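Peptidase (Pseudomonas aeruginosa, PDB 5LOX) is the ancestral beta subunit Anbu, a proteasome-related peptidase that assembles helically and probably hydrolyses peptide bonds as an Ntn-type hydrolase. Local coordinates at residues L33-V45 with Q63-V76. The protein carries 3 engineered substitutions. Sequence-based numbering, arbitrary orientation.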
ATOM      1  N   LEU A  33     -55.552 -61.776  71.042  1.00 59.79           N
ATOM      2  CA  LEU A  33     -56.549 -62.757  71.456  1.00 56.60           C
ATOM      3  C   LEU A  33     -56.675 -62.649  72.964  1.00 60.00           C
ATOM      4  O   LEU A  33     -55.703 -62.895  73.682  1.00 60.94           O
ATOM      5  CB  LEU A  33     -56.079 -64.147  71.062  1.00 55.57           C
ATOM      6  CG  LEU A  33     -57.050 -65.295  71.229  1.00 58.03           C
ATOM      7  CD1 LEU A  33     -56.548 -66.491  70.458  1.00 60.23           C
ATOM      8  CD2 LEU A  33     -57.247 -65.675  72.680  1.00 60.13           C
ATOM      9  N   PHE A  34     -57.863 -62.302  73.434  1.00 58.87           N
ATOM     10  CA  PHE A  34     -58.109 -62.079  74.839  1.00 62.26           C
ATOM     11  C   PHE A  34     -59.273 -62.947  75.318  1.00 63.93           C
ATOM     12  O   PHE A  34     -60.265 -63.088  74.616  1.00 63.34           O
ATOM     13  CB  PHE A  34     -58.452 -60.616  75.039  1.00 64.05           C
ATOM     14  CG  PHE A  34     -57.356 -59.696  74.635  1.00 64.92           C
ATOM     15  CD1 PHE A  34     -57.275 -59.222  73.339  1.00 68.78           C
ATOM     16  CD2 PHE A  34     -56.395 -59.305  75.533  1.00 66.77           C
ATOM     17  CE1 PHE A  34     -56.246 -58.358  72.946  1.00 64.60           C
ATOM     18  CE2 PHE A  34     -55.374 -58.443  75.150  1.00 67.38           C
ATOM     19  CZ  PHE A  34     -55.298 -57.966  73.860  1.00 61.76           C
ATOM     20  N   THR A  35     -59.178 -63.466  76.541  1.00 66.88           N
ATOM     21  CA  THR A  35     -60.220 -64.337  77.080  1.00 65.21           C
ATOM     22  C   THR A  35     -60.883 -63.692  78.293  1.00 63.35           C
ATOM     23  O   THR A  35     -60.288 -62.902  79.004  1.00 62.27           O
ATOM     24  CB  THR A  35     -59.647 -65.694  77.489  1.00 66.77           C
ATOM     25  OG1 THR A  35     -58.965 -65.535  78.729  1.00 75.31           O
ATOM     26  CG2 THR A  35     -58.650 -66.210  76.469  1.00 66.83           C
ATOM     27  N   PHE A  36     -62.135 -64.041  78.524  1.00 65.70           N
ATOM     28  CA  PHE A  36     -62.897 -63.532  79.662  1.00 71.29           C
ATOM     29  C   PHE A  36     -63.832 -64.638  80.114  1.00 72.71           C
ATOM     30  O   PHE A  36     -64.185 -65.494  79.312  1.00 71.74           O
ATOM     31  CB  PHE A  36     -63.776 -62.361  79.254  1.00 71.29           C
ATOM     32  CG  PHE A  36     -63.043 -61.219  78.618  1.00 72.01           C
ATOM     33  CD1 PHE A  36     -62.741 -61.242  77.264  1.00 70.85           C
ATOM     34  CD2 PHE A  36     -62.679 -60.109  79.367  1.00 69.28           C
ATOM     35  CE1 PHE A  36     -62.060 -60.194  76.681  1.00 67.99           C
ATOM     36  CE2 PHE A  36     -62.020 -59.059  78.790  1.00 68.12           C
ATOM     37  CZ  PHE A  36     -61.705 -59.101  77.444  1.00 69.22           C
ATOM     38  N   GLY A  37     -64.212 -64.642  81.389  1.00 73.45           N
ATOM     39  CA  GLY A  37     -65.224 -65.584  81.832  1.00 75.52           C
ATOM     40  C   GLY A  37     -65.199 -65.953  83.304  1.00 82.13           C
ATOM     41  O   GLY A  37     -64.294 -65.565  84.037  1.00 77.75           O
ATOM     42  N   THR A  38     -66.206 -66.728  83.709  1.00 85.40           N
ATOM     43  CA  THR A  38     -66.269 -67.323  85.038  1.00 87.25           C
ATOM     44  C   THR A  38     -66.388 -68.834  84.849  1.00 89.92           C
ATOM     45  O   THR A  38     -67.244 -69.288  84.092  1.00 87.30           O
ATOM     46  CB  THR A  38     -67.419 -66.722  85.875  1.00 88.15           C
ATOM     47  OG1 THR A  38     -68.408 -66.155  85.011  1.00 81.64           O
ATOM     48  CG2 THR A  38     -66.879 -65.582  86.786  1.00 92.36           C
ATOM     49  N   PRO A  39     -65.481 -69.622  85.479  1.00 94.50           N
ATOM     50  CA  PRO A  39     -65.509 -71.081  85.256  1.00 93.95           C
ATOM     51  C   PRO A  39     -66.848 -71.732  85.632  1.00 92.68           C
ATOM     52  O   PRO A  39     -67.419 -71.408  86.657  1.00 82.24           O
ATOM     53  CB  PRO A  39     -64.387 -71.599  86.160  1.00 94.83           C
ATOM     54  CG  PRO A  39     -63.444 -70.450  86.284  1.00 94.77           C
ATOM     55  CD  PRO A  39     -64.312 -69.225  86.288  1.00 93.27           C
ATOM     56  N   GLY A  40     -67.324 -72.635  84.775  1.00 92.74           N
ATOM     57  CA  GLY A  40     -68.594 -73.306  84.982  1.00 94.12           C
ATOM     58  C   GLY A  40     -69.810 -72.494  84.564  1.00 95.16           C
ATOM     59  O   GLY A  40     -70.922 -73.021  84.568  1.00 95.48           O
ATOM     60  N   GLU A  41     -69.594 -71.250  84.131  1.00 96.66           N
ATOM     61  CA  GLU A  41     -70.678 -70.366  83.679  1.00 98.21           C
ATOM     62  C   GLU A  41     -70.445 -69.788  82.251  1.00 93.66           C
ATOM     63  O   GLU A  41     -71.356 -69.837  81.413  1.00 95.86           O
ATOM     64  CB  GLU A  41     -70.926 -69.285  84.740  1.00102.20           C
ATOM     65  CG  GLU A  41     -71.076 -67.842  84.258  1.00107.09           C
ATOM     66  CD  GLU A  41     -72.355 -67.555  83.499  1.00108.26           C
ATOM     67  OE1 GLU A  41     -73.260 -68.393  83.476  1.00110.37           O
ATOM     68  OE2 GLU A  41     -72.442 -66.469  82.895  1.00113.92           O
ATOM     69  N   ARG A  42     -69.257 -69.267  81.941  1.00 87.36           N
ATOM     70  CA  ARG A  42     -69.052 -68.720  80.591  1.00 83.17           C
ATOM     71  C   ARG A  42     -67.592 -68.582  80.163  1.00 77.87           C
ATOM     72  O   ARG A  42     -66.706 -68.374  80.989  1.00 77.63           O
ATOM     73  CB  ARG A  42     -69.808 -67.388  80.445  1.00 82.91           C
ATOM     74  CG  ARG A  42     -68.984 -66.120  80.604  1.00 84.26           C
ATOM     75  CD  ARG A  42     -69.641 -65.044  81.480  1.00 89.19           C
ATOM     76  NE  ARG A  42     -71.100 -64.981  81.417  1.00 89.79           N
ATOM     77  CZ  ARG A  42     -71.829 -64.036  80.821  1.00 86.87           C
ATOM     78  NH1 ARG A  42     -71.277 -63.010  80.195  1.00 85.85           N
ATOM     79  NH2 ARG A  42     -73.141 -64.131  80.859  1.00 84.30           N
ATOM     80  N   LEU A  43     -67.377 -68.696  78.860  1.00 74.72           N
ATOM     81  CA  LEU A  43     -66.123 -68.331  78.230  1.00 78.85           C
ATOM     82  C   LEU A  43     -66.398 -67.373  77.073  1.00 79.93           C
ATOM     83  O   LEU A  43     -67.232 -67.652  76.224  1.00 84.01           O
ATOM     84  CB  LEU A  43     -65.414 -69.544  77.650  1.00 79.72           C
ATOM     85  CG  LEU A  43     -64.311 -69.117  76.660  1.00 79.73           C
ATOM     86  CD1 LEU A  43     -63.064 -68.717  77.420  1.00 79.11           C
ATOM     87  CD2 LEU A  43     -63.976 -70.196  75.661  1.00 85.59           C
ATOM     88  N   LEU A  44     -65.667 -66.261  77.012  1.00 79.17           N
ATOM     89  CA  LEU A  44     -65.732 -65.370  75.851  1.00 73.11           C
ATOM     90  C   LEU A  44     -64.348 -65.016  75.390  1.00 69.87           C
ATOM     91  O   LEU A  44     -63.462 -64.753  76.198  1.00 75.80           O
ATOM     92  CB  LEU A  44     -66.485 -64.106  76.199  1.00 73.95           C
ATOM     93  CG  LEU A  44     -67.975 -64.306  76.477  1.00 73.15           C
ATOM     94  CD1 LEU A  44     -68.543 -63.082  77.183  1.00 73.33           C
ATOM     95  CD2 LEU A  44     -68.721 -64.583  75.183  1.00 70.02           C
ATOM     96  N   VAL A  45     -64.153 -65.034  74.085  1.00 69.50           N
ATOM     97  CA  VAL A  45     -62.873 -64.682  73.497  1.00 67.25           C
ATOM     98  C   VAL A  45     -63.078 -63.498  72.581  1.00 65.23           C
ATOM     99  O   VAL A  45     -64.002 -63.485  71.782  1.00 67.47           O
ATOM    100  CB  VAL A  45     -62.292 -65.852  72.679  1.00 64.71           C
ATOM    101  CG1 VAL A  45     -61.013 -65.433  71.969  1.00 64.06           C
ATOM    102  CG2 VAL A  45     -62.003 -67.022  73.595  1.00 67.77           C
ATOM    103  N   GLN A  63     -62.173 -54.683  80.218  1.00 73.15           N
ATOM    104  CA  GLN A  63     -61.569 -55.227  81.454  1.00 72.80           C
ATOM    105  C   GLN A  63     -61.908 -54.402  82.692  1.00 75.27           C
ATOM    106  O   GLN A  63     -62.408 -54.943  83.637  1.00 74.29           O
ATOM    107  CB  GLN A  63     -60.065 -55.341  81.322  1.00 73.18           C
ATOM    108  CG  GLN A  63     -59.615 -56.523  80.473  1.00 71.56           C
ATOM    109  CD  GLN A  63     -58.176 -56.405  79.961  1.00 69.48           C
ATOM    110  OE1 GLN A  63     -57.539 -55.350  80.072  1.00 77.33           O
ATOM    111  NE2 GLN A  63     -57.695 -57.453  79.336  1.00 66.76           N
ATOM    112  N   GLN A  64     -61.707 -53.083  82.648  1.00 77.68           N
ATOM    113  CA  GLN A  64     -62.080 -52.223  83.754  1.00 81.16           C
ATOM    114  C   GLN A  64     -63.541 -52.423  84.161  1.00 86.07           C
ATOM    115  O   GLN A  64     -63.861 -52.515  85.345  1.00 91.78           O
ATOM    116  CB  GLN A  64     -61.849 -50.747  83.419  1.00 85.46           C
ATOM    117  CG  GLN A  64     -60.388 -50.341  83.358  1.00 89.16           C
ATOM    118  CD  GLN A  64     -60.185 -48.867  82.975  1.00 94.12           C
ATOM    119  OE1 GLN A  64     -60.724 -47.963  83.611  1.00 92.95           O
ATOM    120  NE2 GLN A  64     -59.405 -48.627  81.918  1.00 99.42           N
ATOM    121  N   ARG A  65     -64.435 -52.476  83.180  1.00 89.19           N
ATOM    122  CA  ARG A  65     -65.882 -52.546  83.448  1.00 93.36           C
ATOM    123  C   ARG A  65     -66.377 -53.895  83.969  1.00 92.50           C
ATOM    124  O   ARG A  65     -67.482 -53.984  84.529  1.00 97.38           O
ATOM    125  CB  ARG A  65     -66.676 -52.155  82.198  1.00 94.78           C
ATOM    126  CG  ARG A  65     -66.797 -50.657  82.065  1.00 95.21           C
ATOM    127  CD  ARG A  65     -67.161 -50.243  80.662  1.00 96.57           C
ATOM    128  NE  ARG A  65     -66.741 -48.870  80.421  1.00 95.83           N
ATOM    129  CZ  ARG A  65     -66.944 -48.211  79.288  1.00 94.98           C
ATOM    130  NH1 ARG A  65     -67.570 -48.787  78.265  1.00 99.72           N
ATOM    131  NH2 ARG A  65     -66.516 -46.976  79.177  1.00 92.03           N
ATOM    132  N   ILE A  66     -65.580 -54.937  83.772  1.00 90.78           N
ATOM    133  CA  ILE A  66     -65.887 -56.273  84.300  1.00 96.86           C
ATOM    134  C   ILE A  66     -66.027 -56.208  85.825  1.00102.43           C
ATOM    135  O   ILE A  66     -66.965 -56.756  86.399  1.00 96.98           O
ATOM    136  CB  ILE A  66     -64.786 -57.276  83.844  1.00 96.11           C
ATOM    137  CG1 ILE A  66     -65.404 -58.405  83.037  1.00 98.78           C
ATOM    138  CG2 ILE A  66     -63.965 -57.829  84.994  1.00 90.52           C
ATOM    139  CD1 ILE A  66     -64.422 -59.062  82.108  1.00 96.99           C
ATOM    140  N   ARG A  67     -65.100 -55.463  86.437  1.00115.23           N
ATOM    141  CA  ARG A  67     -65.077 -55.160  87.869  1.00119.27           C
ATOM    142  C   ARG A  67     -65.934 -53.912  88.190  1.00128.24           C
ATOM    143  O   ARG A  67     -65.442 -52.965  88.798  1.00128.42           O
ATOM    144  CB  ARG A  67     -63.619 -54.903  88.304  1.00110.31           C
ATOM    145  N   ARG A  68     -67.204 -53.906  87.767  1.00132.93           N
ATOM    146  CA  ARG A  68     -68.105 -52.754  87.989  1.00129.16           C
ATOM    147  C   ARG A  68     -69.587 -53.131  87.747  1.00126.10           C
ATOM    148  O   ARG A  68     -69.918 -53.835  86.786  1.00104.87           O
ATOM    149  CB  ARG A  68     -67.686 -51.541  87.127  1.00122.41           C
ATOM    150  N   ASP A  69     -70.457 -52.646  88.642  1.00133.90           N
ATOM    151  CA  ASP A  69     -71.909 -52.948  88.616  1.00134.65           C
ATOM    152  C   ASP A  69     -72.613 -52.255  87.433  1.00132.59           C
ATOM    153  O   ASP A  69     -72.886 -51.058  87.481  1.00143.62           O
ATOM    154  CB  ASP A  69     -72.583 -52.563  89.950  1.00133.16           C
ATOM    155  N   GLY A  70     -72.863 -53.000  86.363  1.00122.31           N
ATOM    156  CA  GLY A  70     -73.443 -52.445  85.139  1.00114.22           C
ATOM    157  C   GLY A  70     -73.086 -53.369  83.998  1.00107.45           C
ATOM    158  O   GLY A  70     -72.481 -54.411  84.225  1.00109.84           O
ATOM    159  N   ALA A  71     -73.462 -53.018  82.772  1.00102.87           N
ATOM    160  CA  ALA A  71     -73.207 -53.889  81.605  1.00 96.36           C
ATOM    161  C   ALA A  71     -71.730 -54.257  81.456  1.00 91.13           C
ATOM    162  O   ALA A  71     -70.867 -53.384  81.444  1.00 90.18           O
ATOM    163  CB  ALA A  71     -73.710 -53.233  80.329  1.00 95.24           C
ATOM    164  N   SER A  72     -71.453 -55.556  81.352  1.00 86.58           N
ATOM    165  CA  SER A  72     -70.090 -56.054  81.214  1.00 83.59           C
ATOM    166  C   SER A  72     -70.083 -57.426  80.584  1.00 78.00           C
ATOM    167  O   SER A  72     -71.069 -58.135  80.667  1.00 76.19           O
ATOM    168  CB  SER A  72     -69.441 -56.214  82.580  1.00 86.43           C
ATOM    169  OG  SER A  72     -69.532 -57.563  83.016  1.00 85.66           O
ATOM    170  N   LEU A  73     -68.941 -57.827  80.030  1.00 73.73           N
ATOM    171  CA  LEU A  73     -68.834 -59.145  79.423  1.00 72.19           C
ATOM    172  C   LEU A  73     -69.141 -60.306  80.362  1.00 76.35           C
ATOM    173  O   LEU A  73     -69.262 -61.432  79.890  1.00 79.00           O
ATOM    174  CB  LEU A  73     -67.444 -59.362  78.848  1.00 68.46           C
ATOM    175  CG  LEU A  73     -67.068 -58.610  77.585  1.00 67.90           C
ATOM    176  CD1 LEU A  73     -65.631 -58.940  77.221  1.00 67.40           C
ATOM    177  CD2 LEU A  73     -67.985 -58.950  76.426  1.00 68.68           C
ATOM    178  N   LEU A  74     -69.230 -60.075  81.673  1.00 79.40           N
ATOM    179  CA  LEU A  74     -69.542 -61.170  82.588  1.00 80.06           C
ATOM    180  C   LEU A  74     -70.997 -61.342  82.949  1.00 79.19           C
ATOM    181  O   LEU A  74     -71.330 -62.366  83.530  1.00 79.68           O
ATOM    182  CB  LEU A  74     -68.742 -61.053  83.874  1.00 85.31           C
ATOM    183  CG  LEU A  74     -67.240 -61.285  83.746  1.00 88.60           C
ATOM    184  CD1 LEU A  74     -66.609 -61.175  85.128  1.00 88.08           C
ATOM    185  CD2 LEU A  74     -66.858 -62.604  83.081  1.00 87.81           C
ATOM    186  N   ASN A  75     -71.878 -60.422  82.555  1.00 81.29           N
ATOM    187  CA  ASN A  75     -73.268 -60.447  83.033  1.00 85.76           C
ATOM    188  C   ASN A  75     -74.259 -60.442  81.840  1.00 85.06           C
ATOM    189  O   ASN A  75     -75.393 -60.893  81.944  1.00 86.20           O
ATOM    190  CB  ASN A  75     -73.585 -59.289  83.970  1.00 91.34           C
ATOM    191  CG  ASN A  75     -73.517 -57.940  83.300  1.00 92.23           C
ATOM    192  OD1 ASN A  75     -72.660 -57.180  83.663  1.00 95.52           O
ATOM    193  ND2 ASN A  75     -74.401 -57.630  82.331  1.00 91.83           N
ATOM    194  N   VAL A  76     -73.796 -59.888  80.725  1.00 82.62           N
ATOM    195  CA  VAL A  76     -74.405 -60.015  79.409  1.00 83.04           C
ATOM    196  C   VAL A  76     -75.004 -61.418  79.139  1.00 84.00           C
ATOM    197  O   VAL A  76     -74.345 -62.439  79.392  1.00 79.86           O
ATOM    198  CB  VAL A  76     -73.332 -59.642  78.348  1.00 80.81           C
ATOM    199  CG1 VAL A  76     -73.200 -60.681  77.244  1.00 79.95           C
ATOM    200  CG2 VAL A  76     -73.611 -58.264  77.799  1.00 79.67           C
TER
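Val76 O is gripped by the guanidinium of Arg42. NH2 of Arg42 gives the main bond to Val76 O, 2.5 Å long and fairly straight at 164°, and NH1 adds a weak one. The contact belongs to the alpha-beta-beta-alpha sandwich of the proteasome-type Ntn-hydrolase fold. It joins the 33-38/42-45 hairpin, at the edge of one sheet, to the end of helix 52-66 and the loop that leads on to helix 79-97. NH1 of Arg42 also makes a weak bond to Leu73 O at 2.6 Å, with that oxygen near the guanidinium plane. Leu74 O lies over one face of the same group, 3.2 Å from Arg42 CZ, but takes no hydrogen bond from it. The Arg42 chain bends at chi2 (-135°) and chi3 (-33°), which turns NE to the neighbouring Glu41. There NE forms a salt bridge with Glu41 OE2. The carboxylate and the two loop carbonyls, Val76 O and Leu73 O, lie round the edge of the guanidinium and probably limit its rotation. The carboxylate charge and the carbonyl dipoles would be expected to stabilise the buried cation.

Next to this polar cluster the contact is apolar. Leu73 CD1 sits over the centre of the Phe36 ring in a CH-pi contact, 3.6 Å from the centroid. Ile66 CD1 and Gln63 CG meet the same ring at its edge. Leu44 CD1 packs against Leu73 CB, while Leu73 and Val76 also touch Ala82 of helix 79-97. Within the loop, Ser72 OG accepts from Leu74 N in an ST turn. Leu74 reaches across to the hairpin backbone, its CD2 lying 3.6 Å from Gly37 CA.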